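Local structure of aminotransferase (Paracoccus denitrificans, 4GRX) at residues 109-114 / 344-349; 141-146 / 313-318; 154-159 / 215-220; 234-239 / 286-291; 424-427 / 432-435. The protein probably transfers amino groups from amine donors to carbonyl acceptors, as a class III omega-aminotransferase using pyridoxal 5'-phosphate. One frame throughout, in Å; residues are numbered along the deposited sequence.

Contact 1 of 5, residues 109-114 / 344-349; sequences SEKLVE and IALKAI. With NA (sodium ion), chain E.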
# COMPACT_ATOMS: atom_id res chain seq x y z
N SER A 109 13.06 -6.42 12.03
CA SER A 109 12.44 -5.98 13.29
C SER A 109 13.51 -5.69 14.35
O SER A 109 13.58 -4.59 14.88
CB SER A 109 11.45 -7.01 13.82
OG SER A 109 10.32 -7.17 12.98
N GLU A 110 14.35 -6.69 14.62
CA GLU A 110 15.43 -6.58 15.59
C GLU A 110 16.37 -5.43 15.25
O GLU A 110 16.68 -4.60 16.11
CB GLU A 110 16.19 -7.90 15.63
CG GLU A 110 17.16 -8.03 16.78
CD GLU A 110 17.54 -9.48 17.05
OE1 GLU A 110 17.70 -10.23 16.06
OE2 GLU A 110 17.66 -9.87 18.23
N LYS A 111 16.79 -5.38 13.99
CA LYS A 111 17.68 -4.32 13.52
C LYS A 111 17.05 -2.94 13.68
O LYS A 111 17.69 -2.02 14.20
CB LYS A 111 18.09 -4.58 12.06
CG LYS A 111 19.01 -3.53 11.45
CD LYS A 111 20.24 -3.17 12.29
CE LYS A 111 21.16 -4.35 12.57
NZ LYS A 111 22.58 -3.95 12.78
N LEU A 112 15.79 -2.82 13.25
CA LEU A 112 15.06 -1.56 13.30
C LEU A 112 14.85 -0.97 14.69
O LEU A 112 15.02 0.24 14.88
CB LEU A 112 13.71 -1.68 12.57
CG LEU A 112 13.69 -1.46 11.06
CD1 LEU A 112 12.31 -1.74 10.49
CD2 LEU A 112 14.15 -0.05 10.69
N VAL A 113 14.48 -1.80 15.67
CA VAL A 113 14.31 -1.30 17.04
C VAL A 113 15.65 -0.79 17.52
O VAL A 113 15.74 0.25 18.17
CB VAL A 113 13.72 -2.38 17.98
CG1 VAL A 113 14.03 -2.08 19.45
CG2 VAL A 113 12.22 -2.50 17.75
N GLU A 114 16.71 -1.49 17.13
CA GLU A 114 18.05 -1.11 17.52
C GLU A 114 18.47 0.29 17.00
O GLU A 114 18.83 1.17 17.81
CB GLU A 114 19.03 -2.19 17.10
CG GLU A 114 20.40 -1.99 17.67
CD GLU A 114 21.49 -2.41 16.72
OE1 GLU A 114 22.64 -2.02 16.99
OE2 GLU A 114 21.20 -3.11 15.72
N ILE A 344 16.59 -6.57 1.80
CA ILE A 344 17.05 -5.37 1.12
C ILE A 344 17.23 -4.22 2.10
O ILE A 344 18.22 -3.47 2.05
CB ILE A 344 16.08 -4.98 -0.03
CG1 ILE A 344 16.21 -5.99 -1.19
CG2 ILE A 344 16.33 -3.55 -0.48
CD1 ILE A 344 15.22 -5.79 -2.32
N ALA A 345 16.28 -4.10 3.01
CA ALA A 345 16.31 -3.06 4.02
C ALA A 345 17.53 -3.24 4.94
O ALA A 345 18.23 -2.28 5.23
CB ALA A 345 15.01 -3.04 4.80
N LEU A 346 17.79 -4.47 5.36
CA LEU A 346 18.98 -4.76 6.14
C LEU A 346 20.22 -4.24 5.41
O LEU A 346 20.98 -3.46 5.97
CB LEU A 346 19.11 -6.26 6.40
CG LEU A 346 18.19 -6.90 7.45
CD1 LEU A 346 18.30 -8.42 7.40
CD2 LEU A 346 18.48 -6.39 8.86
N LYS A 347 20.38 -4.64 4.16
CA LYS A 347 21.46 -4.14 3.32
C LYS A 347 21.44 -2.62 3.16
O LYS A 347 22.49 -1.98 3.24
CB LYS A 347 21.44 -4.80 1.95
CG LYS A 347 22.68 -4.50 1.12
CD LYS A 347 23.90 -5.17 1.72
CE LYS A 347 25.17 -4.57 1.15
NZ LYS A 347 26.38 -5.14 1.81
N ALA A 348 20.26 -2.04 2.94
CA ALA A 348 20.17 -0.59 2.78
C ALA A 348 20.58 0.16 4.06
O ALA A 348 21.35 1.12 4.01
CB ALA A 348 18.78 -0.16 2.32
N ILE A 349 20.05 -0.29 5.20
CA ILE A 349 20.44 0.25 6.50
C ILE A 349 21.97 0.14 6.71
O ILE A 349 22.62 1.11 7.09
CB ILE A 349 19.63 -0.41 7.65
CG1 ILE A 349 18.16 0.03 7.55
CG2 ILE A 349 20.21 -0.07 9.03
CD1 ILE A 349 17.15 -0.93 8.12
NA NA E . 16.98 1.57 19.83
O HOH W 1 18.67 2.92 20.36

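Contact 2 of 5, residues 141-146 / 313-318; sequences WFLHAA and PDLAKR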
# COMPACT_ATOMS: atom_id res chain seq x y z
N TRP A 141 -7.02 4.39 16.91
CA TRP A 141 -8.45 4.15 17.16
C TRP A 141 -8.71 2.91 17.97
O TRP A 141 -9.42 2.96 18.96
CB TRP A 141 -9.22 4.07 15.86
CG TRP A 141 -9.24 5.35 15.12
CD1 TRP A 141 -8.98 6.62 15.61
CD2 TRP A 141 -9.54 5.55 13.70
NE1 TRP A 141 -9.08 7.55 14.63
CE2 TRP A 141 -9.43 6.97 13.45
CE3 TRP A 141 -9.87 4.71 12.64
CZ2 TRP A 141 -9.65 7.52 12.20
CZ3 TRP A 141 -10.11 5.26 11.39
CH2 TRP A 141 -9.99 6.64 11.17
N PHE A 142 -8.15 1.79 17.53
CA PHE A 142 -8.15 0.52 18.27
C PHE A 142 -7.74 0.74 19.72
O PHE A 142 -8.45 0.33 20.64
CB PHE A 142 -7.20 -0.46 17.55
CG PHE A 142 -6.99 -1.77 18.27
CD1 PHE A 142 -5.75 -2.06 18.84
CD2 PHE A 142 -8.00 -2.72 18.34
CE1 PHE A 142 -5.53 -3.26 19.49
CE2 PHE A 142 -7.80 -3.92 19.00
CZ PHE A 142 -6.56 -4.19 19.58
N LEU A 143 -6.61 1.41 19.93
CA LEU A 143 -6.03 1.56 21.24
C LEU A 143 -6.90 2.38 22.22
O LEU A 143 -7.23 1.90 23.30
CB LEU A 143 -4.61 2.12 21.14
CG LEU A 143 -3.86 2.26 22.47
CD1 LEU A 143 -3.72 0.93 23.18
CD2 LEU A 143 -2.51 2.91 22.25
N HIS A 144 -7.28 3.60 21.85
CA HIS A 144 -8.11 4.43 22.73
C HIS A 144 -9.48 3.83 22.99
O HIS A 144 -9.99 3.90 24.12
CB HIS A 144 -8.21 5.87 22.21
CG HIS A 144 -6.87 6.50 21.93
ND1 HIS A 144 -5.90 6.62 22.87
CD2 HIS A 144 -6.34 7.04 20.76
CE1 HIS A 144 -4.83 7.22 22.34
NE2 HIS A 144 -5.09 7.46 21.03
N ALA A 145 -10.07 3.20 21.97
CA ALA A 145 -11.35 2.50 22.18
C ALA A 145 -11.21 1.39 23.23
O ALA A 145 -12.02 1.28 24.14
CB ALA A 145 -11.91 1.96 20.88
N ALA A 146 -10.15 0.58 23.11
CA ALA A 146 -9.94 -0.52 24.04
C ALA A 146 -9.56 -0.01 25.43
O ALA A 146 -9.69 -0.72 26.41
CB ALA A 146 -8.86 -1.46 23.51
N PRO A 313 8.44 2.12 23.45
CA PRO A 313 8.04 1.22 24.56
C PRO A 313 6.61 1.42 25.09
O PRO A 313 5.87 0.44 25.26
CB PRO A 313 9.07 1.52 25.66
CG PRO A 313 10.23 2.14 24.96
CD PRO A 313 9.69 2.85 23.74
N ASP A 314 6.21 2.66 25.35
CA ASP A 314 4.92 2.87 25.99
C ASP A 314 3.75 2.38 25.09
O ASP A 314 2.90 1.61 25.53
CB ASP A 314 4.76 4.33 26.42
CG ASP A 314 3.43 4.59 27.09
OD1 ASP A 314 3.14 3.98 28.15
OD2 ASP A 314 2.66 5.40 26.54
N LEU A 315 3.74 2.81 23.83
CA LEU A 315 2.73 2.33 22.89
C LEU A 315 2.83 0.81 22.63
O LEU A 315 1.81 0.14 22.51
CB LEU A 315 2.77 3.13 21.59
CG LEU A 315 2.33 4.59 21.66
CD1 LEU A 315 2.44 5.22 20.28
CD2 LEU A 315 0.90 4.73 22.18
N ALA A 316 4.05 0.28 22.55
CA ALA A 316 4.26 -1.16 22.40
C ALA A 316 3.56 -1.92 23.52
O ALA A 316 2.79 -2.82 23.24
CB ALA A 316 5.74 -1.50 22.36
N LYS A 317 3.81 -1.56 24.78
CA LYS A 317 3.12 -2.19 25.90
C LYS A 317 1.61 -2.12 25.69
O LYS A 317 0.93 -3.15 25.65
CB LYS A 317 3.46 -1.52 27.24
CG LYS A 317 4.89 -1.69 27.75
CD LYS A 317 4.92 -1.63 29.27
CE LYS A 317 6.06 -0.76 29.79
NZ LYS A 317 5.83 0.69 29.50
N ARG A 318 1.11 -0.90 25.55
CA ARG A 318 -0.33 -0.63 25.50
C ARG A 318 -1.06 -1.34 24.35
O ARG A 318 -2.13 -1.94 24.57
CB ARG A 318 -0.59 0.88 25.53
CG ARG A 318 -0.48 1.47 26.92
CD ARG A 318 -0.28 2.97 26.89
NE ARG A 318 -1.48 3.69 26.44
CZ ARG A 318 -1.46 4.90 25.89
NH1 ARG A 318 -0.30 5.54 25.71
NH2 ARG A 318 -2.59 5.47 25.50
O HOH W 2 -5.97 5.47 25.45

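Contact 3 of 5, residues 154-159 / 215-220; sequences KILTRW and RELEDT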
# COMPACT_ATOMS: atom_id res chain seq x y z
N LYS A 154 -9.87 11.98 16.74
CA LYS A 154 -9.35 13.09 15.91
C LYS A 154 -7.85 12.99 15.69
O LYS A 154 -7.13 12.49 16.54
CB LYS A 154 -9.73 14.46 16.49
CG LYS A 154 -11.23 14.75 16.45
CD LYS A 154 -11.64 15.84 17.42
CE LYS A 154 -13.16 15.92 17.53
NZ LYS A 154 -13.63 16.79 18.64
N ILE A 155 -7.38 13.45 14.52
CA ILE A 155 -5.97 13.37 14.14
C ILE A 155 -5.45 14.77 13.82
O ILE A 155 -5.99 15.46 12.93
CB ILE A 155 -5.75 12.42 12.92
CG1 ILE A 155 -6.14 10.97 13.25
CG2 ILE A 155 -4.31 12.49 12.42
CD1 ILE A 155 -5.32 10.32 14.35
N LEU A 156 -4.40 15.18 14.53
CA LEU A 156 -3.77 16.49 14.31
C LEU A 156 -2.56 16.38 13.41
O LEU A 156 -1.66 15.59 13.66
CB LEU A 156 -3.35 17.12 15.64
CG LEU A 156 -4.35 17.07 16.81
CD1 LEU A 156 -3.74 17.67 18.07
CD2 LEU A 156 -5.64 17.80 16.47
N THR A 157 -2.55 17.18 12.34
CA THR A 157 -1.38 17.35 11.45
C THR A 157 -1.17 18.83 11.15
O THR A 157 -1.83 19.69 11.74
CB THR A 157 -1.47 16.52 10.15
OG1 THR A 157 -2.70 16.77 9.47
CG2 THR A 157 -1.37 15.03 10.46
N ARG A 158 -0.24 19.16 10.24
CA ARG A 158 -0.00 20.57 9.89
C ARG A 158 -0.32 20.88 8.44
O ARG A 158 -0.14 20.03 7.57
CB ARG A 158 1.45 21.00 10.15
CG ARG A 158 1.86 21.26 11.59
CD ARG A 158 2.34 19.99 12.25
NE ARG A 158 3.30 19.25 11.43
CZ ARG A 158 4.61 19.47 11.42
NH1 ARG A 158 5.14 20.44 12.16
NH2 ARG A 158 5.40 18.73 10.66
N TRP A 159 -0.75 22.11 8.19
CA TRP A 159 -0.84 22.61 6.85
C TRP A 159 0.50 22.41 6.18
O TRP A 159 1.55 22.47 6.82
CB TRP A 159 -1.31 24.06 6.82
CG TRP A 159 -1.77 24.46 5.44
CD1 TRP A 159 -1.20 25.42 4.59
CD2 TRP A 159 -2.85 23.85 4.65
NE1 TRP A 159 -1.86 25.46 3.40
CE2 TRP A 159 -2.85 24.55 3.36
CE3 TRP A 159 -3.79 22.85 4.87
CZ2 TRP A 159 -3.75 24.24 2.35
CZ3 TRP A 159 -4.69 22.55 3.85
CH2 TRP A 159 -4.68 23.23 2.63
N ARG A 215 0.65 27.91 21.57
CA ARG A 215 -0.60 28.47 22.01
C ARG A 215 -1.75 27.99 21.12
O ARG A 215 -2.80 27.60 21.63
CB ARG A 215 -0.49 29.99 21.99
CG ARG A 215 -1.58 30.76 22.70
CD ARG A 215 -1.11 32.17 23.04
NE ARG A 215 -0.66 32.93 21.87
CZ ARG A 215 0.55 33.49 21.74
NH1 ARG A 215 1.46 33.39 22.71
NH2 ARG A 215 0.85 34.17 20.63
N GLU A 216 -1.54 28.00 19.81
CA GLU A 216 -2.56 27.56 18.85
C GLU A 216 -2.95 26.10 19.09
O GLU A 216 -4.12 25.73 18.96
CB GLU A 216 -2.11 27.78 17.39
CG GLU A 216 -3.03 27.13 16.35
CD GLU A 216 -2.32 26.71 15.06
OE1 GLU A 216 -1.47 25.78 15.05
OE2 GLU A 216 -2.63 27.29 14.00
N LEU A 217 -1.97 25.27 19.42
CA LEU A 217 -2.25 23.86 19.68
C LEU A 217 -3.14 23.73 20.91
O LEU A 217 -4.16 23.04 20.88
CB LEU A 217 -0.97 23.03 19.85
CG LEU A 217 -1.07 21.63 20.47
CD1 LEU A 217 -2.05 20.73 19.74
CD2 LEU A 217 0.30 20.97 20.53
N GLU A 218 -2.75 24.41 21.99
CA GLU A 218 -3.51 24.34 23.22
C GLU A 218 -4.95 24.78 23.04
O GLU A 218 -5.87 24.18 23.61
CB GLU A 218 -2.84 25.14 24.31
CG GLU A 218 -3.36 24.79 25.70
CD GLU A 218 -2.23 24.68 26.69
OE1 GLU A 218 -1.06 24.83 26.27
OE2 GLU A 218 -2.51 24.44 27.88
N ASP A 219 -5.15 25.84 22.25
CA ASP A 219 -6.47 26.33 21.90
C ASP A 219 -7.27 25.25 21.17
O ASP A 219 -8.45 25.02 21.46
CB ASP A 219 -6.38 27.59 21.05
CG ASP A 219 -5.95 28.83 21.85
OD1 ASP A 219 -5.86 28.82 23.10
OD2 ASP A 219 -5.73 29.86 21.20
N THR A 220 -6.62 24.57 20.23
CA THR A 220 -7.27 23.49 19.51
C THR A 220 -7.69 22.38 20.48
O THR A 220 -8.82 21.87 20.42
CB THR A 220 -6.35 22.93 18.43
OG1 THR A 220 -5.98 23.99 17.56
CG2 THR A 220 -7.04 21.84 17.61

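Contact 4 of 5, residues 234-239 / 286-291; sequences AEPVMG and YDFMPD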
# COMPACT_ATOMS: atom_id res chain seq x y z
N ALA A 234 3.77 14.47 12.76
CA ALA A 234 4.63 15.50 12.15
C ALA A 234 5.84 14.91 11.48
O ALA A 234 6.50 14.03 12.05
CB ALA A 234 5.05 16.55 13.18
N GLU A 235 6.14 15.39 10.28
CA GLU A 235 7.45 15.21 9.69
C GLU A 235 8.41 16.13 10.44
O GLU A 235 8.07 17.31 10.68
CB GLU A 235 7.44 15.64 8.23
CG GLU A 235 6.55 14.82 7.32
CD GLU A 235 6.13 15.61 6.10
OE1 GLU A 235 5.03 16.18 6.15
OE2 GLU A 235 6.91 15.68 5.12
N PRO A 236 9.61 15.63 10.81
CA PRO A 236 10.55 16.56 11.47
C PRO A 236 10.87 17.77 10.57
O PRO A 236 10.79 18.92 11.03
CB PRO A 236 11.79 15.69 11.75
CG PRO A 236 11.25 14.30 11.80
CD PRO A 236 10.11 14.25 10.82
N VAL A 237 11.21 17.48 9.31
CA VAL A 237 11.35 18.49 8.27
C VAL A 237 10.32 18.11 7.22
O VAL A 237 10.27 16.95 6.81
CB VAL A 237 12.74 18.42 7.60
CG1 VAL A 237 12.88 19.53 6.57
CG2 VAL A 237 13.85 18.52 8.61
N MET A 238 9.50 19.07 6.79
CA MET A 238 8.45 18.80 5.80
C MET A 238 9.04 18.55 4.41
O MET A 238 9.74 19.39 3.86
CB MET A 238 7.42 19.92 5.79
CG MET A 238 6.58 20.01 7.05
SD MET A 238 5.30 21.27 6.90
CE MET A 238 4.20 20.84 8.24
N GLY A 239 8.75 17.39 3.84
CA GLY A 239 9.33 16.98 2.56
C GLY A 239 8.57 17.49 1.35
O GLY A 239 8.93 18.52 0.77
N TYR A 286 16.47 17.24 15.48
CA TYR A 286 15.71 18.28 16.14
C TYR A 286 15.44 17.95 17.60
O TYR A 286 14.68 18.65 18.27
CB TYR A 286 14.42 18.58 15.36
CG TYR A 286 14.73 19.28 14.06
CD1 TYR A 286 15.02 20.65 14.03
CD2 TYR A 286 14.82 18.57 12.87
CE1 TYR A 286 15.35 21.30 12.85
CE2 TYR A 286 15.15 19.21 11.68
CZ TYR A 286 15.42 20.57 11.69
OH TYR A 286 15.76 21.19 10.51
N ASP A 287 16.08 16.89 18.09
CA ASP A 287 16.18 16.59 19.53
C ASP A 287 14.84 16.45 20.28
O ASP A 287 14.59 17.15 21.25
CB ASP A 287 17.08 17.64 20.21
CG ASP A 287 17.76 17.12 21.48
OD1 ASP A 287 18.43 16.06 21.43
OD2 ASP A 287 17.66 17.79 22.54
N PHE A 288 13.96 15.56 19.80
CA PHE A 288 12.74 15.19 20.53
C PHE A 288 12.54 13.68 20.50
O PHE A 288 13.04 13.02 19.59
CB PHE A 288 11.49 15.94 20.01
CG PHE A 288 11.05 15.52 18.64
CD1 PHE A 288 11.48 16.21 17.51
CD2 PHE A 288 10.19 14.44 18.46
CE1 PHE A 288 11.07 15.84 16.25
CE2 PHE A 288 9.79 14.05 17.20
CZ PHE A 288 10.22 14.76 16.09
N MET A 289 11.81 13.16 21.49
CA MET A 289 11.45 11.74 21.58
C MET A 289 9.98 11.50 21.18
O MET A 289 9.07 11.95 21.88
CB MET A 289 11.72 11.19 22.99
CG MET A 289 11.59 9.67 23.11
SD MET A 289 12.76 8.73 22.07
CE MET A 289 14.27 8.82 23.04
N PRO A 290 9.74 10.80 20.06
CA PRO A 290 8.36 10.52 19.66
C PRO A 290 7.89 9.28 20.37
O PRO A 290 8.70 8.56 20.96
CB PRO A 290 8.48 10.25 18.17
CG PRO A 290 9.83 9.64 18.02
CD PRO A 290 10.71 10.30 19.05
N ASP A 291 6.58 9.05 20.34
CA ASP A 291 6.00 7.85 20.88
C ASP A 291 6.04 6.72 19.84
O ASP A 291 5.95 5.56 20.19
CB ASP A 291 4.57 8.13 21.31
CG ASP A 291 4.47 9.21 22.36
OD1 ASP A 291 5.16 9.06 23.40
OD2 ASP A 291 3.69 10.19 22.18

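Contact 5 of 5, residues 424-427 / 432-435; sequences LICR and SIVL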
# COMPACT_ATOMS: atom_id res chain seq x y z
N LEU A 424 18.95 17.78 -16.23
CA LEU A 424 18.85 17.78 -14.76
C LEU A 424 17.44 17.46 -14.32
O LEU A 424 16.53 18.25 -14.56
CB LEU A 424 19.32 19.14 -14.15
CG LEU A 424 19.03 19.48 -12.67
CD1 LEU A 424 19.83 18.59 -11.73
CD2 LEU A 424 19.29 20.94 -12.31
N ILE A 425 17.24 16.32 -13.67
CA ILE A 425 15.92 16.06 -13.11
C ILE A 425 15.82 16.87 -11.81
O ILE A 425 16.56 16.64 -10.85
CB ILE A 425 15.61 14.56 -12.86
CG1 ILE A 425 15.59 13.75 -14.18
CG2 ILE A 425 14.33 14.41 -12.06
CD1 ILE A 425 14.81 14.34 -15.33
N CYS A 426 14.91 17.84 -11.82
CA CYS A 426 14.67 18.69 -10.67
C CYS A 426 13.18 18.89 -10.63
O CYS A 426 12.61 19.40 -11.59
CB CYS A 426 15.36 20.03 -10.86
SG CYS A 426 15.03 21.23 -9.54
N ARG A 427 12.54 18.50 -9.53
CA ARG A 427 11.09 18.61 -9.45
C ARG A 427 10.58 19.62 -8.43
O ARG A 427 10.58 19.34 -7.22
CB ARG A 427 10.45 17.24 -9.21
CG ARG A 427 9.12 17.04 -9.95
CD ARG A 427 8.25 18.29 -9.93
NE ARG A 427 7.60 18.49 -11.21
CZ ARG A 427 7.11 19.64 -11.66
NH1 ARG A 427 7.21 20.77 -10.96
NH2 ARG A 427 6.54 19.66 -12.86
N SER A 432 8.33 26.05 -4.95
CA SER A 432 9.48 25.60 -4.17
C SER A 432 10.34 24.67 -5.01
O SER A 432 9.95 23.52 -5.26
CB SER A 432 9.00 24.83 -2.92
OG SER A 432 8.25 25.66 -2.05
N ILE A 433 11.48 25.17 -5.48
CA ILE A 433 12.45 24.37 -6.23
C ILE A 433 13.23 23.46 -5.27
O ILE A 433 14.05 23.93 -4.47
CB ILE A 433 13.43 25.27 -6.98
CG1 ILE A 433 12.67 26.32 -7.79
CG2 ILE A 433 14.37 24.44 -7.85
CD1 ILE A 433 13.29 27.69 -7.74
N VAL A 434 12.97 22.17 -5.37
CA VAL A 434 13.47 21.19 -4.41
C VAL A 434 14.67 20.44 -4.95
O VAL A 434 14.73 20.09 -6.13
CB VAL A 434 12.35 20.21 -4.01
CG1 VAL A 434 12.88 19.07 -3.17
CG2 VAL A 434 11.26 20.94 -3.27
N LEU A 435 15.64 20.22 -4.08
CA LEU A 435 16.81 19.45 -4.42
C LEU A 435 17.02 18.43 -3.32
O LEU A 435 17.13 18.79 -2.12
CB LEU A 435 18.01 20.38 -4.53
CG LEU A 435 18.08 21.37 -5.70
CD1 LEU A 435 19.34 22.22 -5.58
CD2 LEU A 435 18.05 20.66 -7.06

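Contact 1 of 5, residues 109-114 / 344-349
Lys111 meets Leu346, and Leu112 meets Ile349, without any flat group at the interface. There is no ring face or edge to describe here; methyl and methylene carbons do the touching. Methyl CD2 of Leu346 rests on the root of the lysine chain, 3.7 Å from Lys111 CB, and it also lies near CG. These two side chains pass at an oblique angle. Leu112 and Ile349 instead meet at about a right angle, with Leu112 CD2 4.0 Å from Ile349 CD1. Ile349 CG2 fills in beside Lys111 CG. The two helix segments run at 33° to each other, and their axes approach to 10.6 Å.

The lysine divides its work. Its CB points toward helix 339-354, but bends at chi2 (50°) and chi3 carry the amine along its own helix to Glu114. There Lys111 NZ and Glu114 OE2 form a weak salt bridge of 3.4 Å. Glu110 pairs with Arg22 of the second subunit.

Just past this, helix 103-115 ends at a sodium ion. Val113 O binds it at 2.5 Å and Glu114 O at 2.8 Å, helped by water 1. The carbonyls of Ser116 and Phe118 complete the protein part of the site. The cation probably offsets the partial negative charge of this helix end.

The charged side chains pair within 109-114 or with the second subunit, and the carbonyls bind sodium. These polar links fix helix 103-115 to the metal and the other subunit, not to 344-349. The join between the segments, made by carbon alone, therefore depends on shape and burial.

Contact 2 of 5, residues 141-146 / 313-318
Leu143 holds CG trans to its backbone N (chi1 -177°), which sends both methyls across to helix 313-324. Arg318 is bent at chi3 (70°), and this folds its guanidinium back along its own helix, beside those methyls. Leu143 CD1 lies 3.6 Å from Arg318 O and also touches Arg318 CB. Leu143 CD2 lies over one face of the guanidinium, offset toward its rim, and meets Leu315 CD2 at 3.9 Å.

The edge of the guanidinium is polar. NH1 of Arg318 reaches Asp314 OD2 at 3.1 Å, on the syn side of the carboxylate, in a salt bridge. Arg318 NH2 pairs with Glu147. Water 2 sits 2.8 Å from His144 ND1 and bonds weakly to Arg318 NH2, so it spans the two helices. The other ring nitrogen, His144 NE2, bonds to Ala230 O.

An alanine in place of Leu143 would probably open a gap at Leu315 and leave the guanidinium face without its methyl cover. The two helix segments are inclined at 65°. Each follows or precedes a strand of the seven-stranded sheet, in a packing that belongs to the large domain of fold type I pyridoxal-phosphate enzymes.

Contact 3 of 5, residues 154-159 / 215-220
Leu217 and Thr220 are the two residues of 215-220 that touch strand 154-158, and both do so through Leu156. Glu216 comes just before the first of them; its carboxylate turns to the backbone N of Thr192, and its carbonyl oxygen is used later in the turn.

Leu217 CG is trans to the backbone N (chi1 165°), and the chain then brings Leu217 CD1 to 3.9 Å from Leu156 CD1. The two leucines cross at about a right angle, methyl against methyl. Glu218 takes no part; its OE2 bonds to Tyr261 OH.

Thr220, one helical turn after Glu216, closes the contact. Its CB is directed toward the strand, and Thr220 CG2 comes to 4.4 Å from Leu156 CD2. Both branches of Leu156 are thus in use, one for each helix residue. The polar arm of the threonine stays at home: Thr220 OG1 donates to Glu216 O at 2.9 Å, tilted 28° from the carbonyl plane. Thr220 N reaches the same oxygen from the opposite face. Two donors thus grip Glu216 O, and the bond from OG1 satisfies the hydroxyl of the buried Thr220.

Strand 154-158 lies in the large sheet between strands 229-234 and 188-191. Helix 206-224 packs on that sheet, with Thr220 also touching Leu191. On its flank Leu217 meets Ile254, Ile257 and Leu258 of helix 250-260.

Contact 4 of 5, residues 234-239 / 286-291
Tyr286 packs on Val237 and Pro236, and its side chain can be followed outward. CB points toward 234-239. CG lies beside the backbone N (chi1 -70°), which lays the ring along the Pro236-Val237 corner. Tyr286 CD2 comes first, 4.3 Å from Pro236 CB. Tyr286 CE2 is next, 3.4 Å from Val237 CG2. Val237 CG2 also lies near Tyr286 CZ, and 3.8 Å from Tyr286 OH. One valine branch therefore serves the outer end of the ring, and the proline serves its inner part. The Tyr286 side chain also touches Pro245 and Pro246.

Pro236 CG lies 4.4 Å from Phe288 CZ, and Phe288 in turn stacks with Phe251. The proline thus touches two rings of one loop, through neighbouring carbons. That loop starts where helix 282-285 stops: Asp287, with positive phi, is the C-prime residue of a Schellman motif in which Phe288 N bonds to Cys283 O.

The other loop is braced from within. Gly239 N donates to Glu235 OE2 at 2.8 Å in a nearly straight bond (179°), from above the carboxylate plane. Glu235 OE1 takes the backbone N of Tyr162, a residue of the delta-amino valeric acid pocket.

Loop segment 286-291 leads into strand 292-295, while 234-239 leaves the end of strand 229-234. Strand 265-268 runs between those two strands, with Ser267 touching both Pro236 and Phe288.

Contact 5 of 5, residues 424-427 / 432-435
Cys426 packs against Ile433, Val434 and Leu435 in a buried, mainly apolar contact between two extended pieces separated by a short connection near the C-terminal end of the chain. SG lies trans to the backbone N (chi1 176°), which aims it at the second piece. There Cys426 SG meets Ile433 CG2 at 3.7 Å. Cys426 SG also lies 3.6 Å from Val434 O and touches Leu435 CD2. The sulfur thus touches a backbone oxygen and one methyl from each of two aliphatic side chains. One residue on, the Val434 side chain is met at CB by Arg427 O, 3.8 Å away, while the Val434 carbonyl faces the Cys426 sulfur.

The two pieces do not pair as strands. Strand 424-425 bonds to strand 60-63 through Ile425, whereas 432-435 bonds to strand 390-395 through Ile433 and Leu435. The contact therefore joins two separate sheets. Helix 443-463 packs on Ile433 and Leu435, and Cys419 of helix 411-421 touches Cys426.

At Arg427, CB points away from 432-435. Its NH2 forms a salt bridge with Glu413, and Phe98 of the second subunit packs on it.

The bound delta-amino valeric acid is about 6 Å from the Arg427 side chain, and Val434 touches Leu429 of its pocket. In class III aminotransferases this part of the chain borders the substrate pocket, and the turn between the two pieces does so here.

Contacts 2, 3, 4 and 5 are buried, while contact 1 is partly buried. Contacts 2, 3 and 4 all border the seven-stranded sheet: helices pack in contact 2, helix on strand in contact 3, and loops in contact 4. They form a connected set. Leu315 of contact 2 touches Asp291 of contact 4, and Arg158 of contact 3 touches Ala234, Glu235 and Met238 of contact 4. Contact 5 is set apart, joining two smaller sheets. Contacts 1, 2 and 5 reach the second subunit. Chemistry follows place: contact 2 alone bridges its segments through a water, contact 1 alone adjoins a metal, contacts 1, 3 and 4 meet mainly through carbon, and contact 5 adds a sulfur against a carbonyl oxygen.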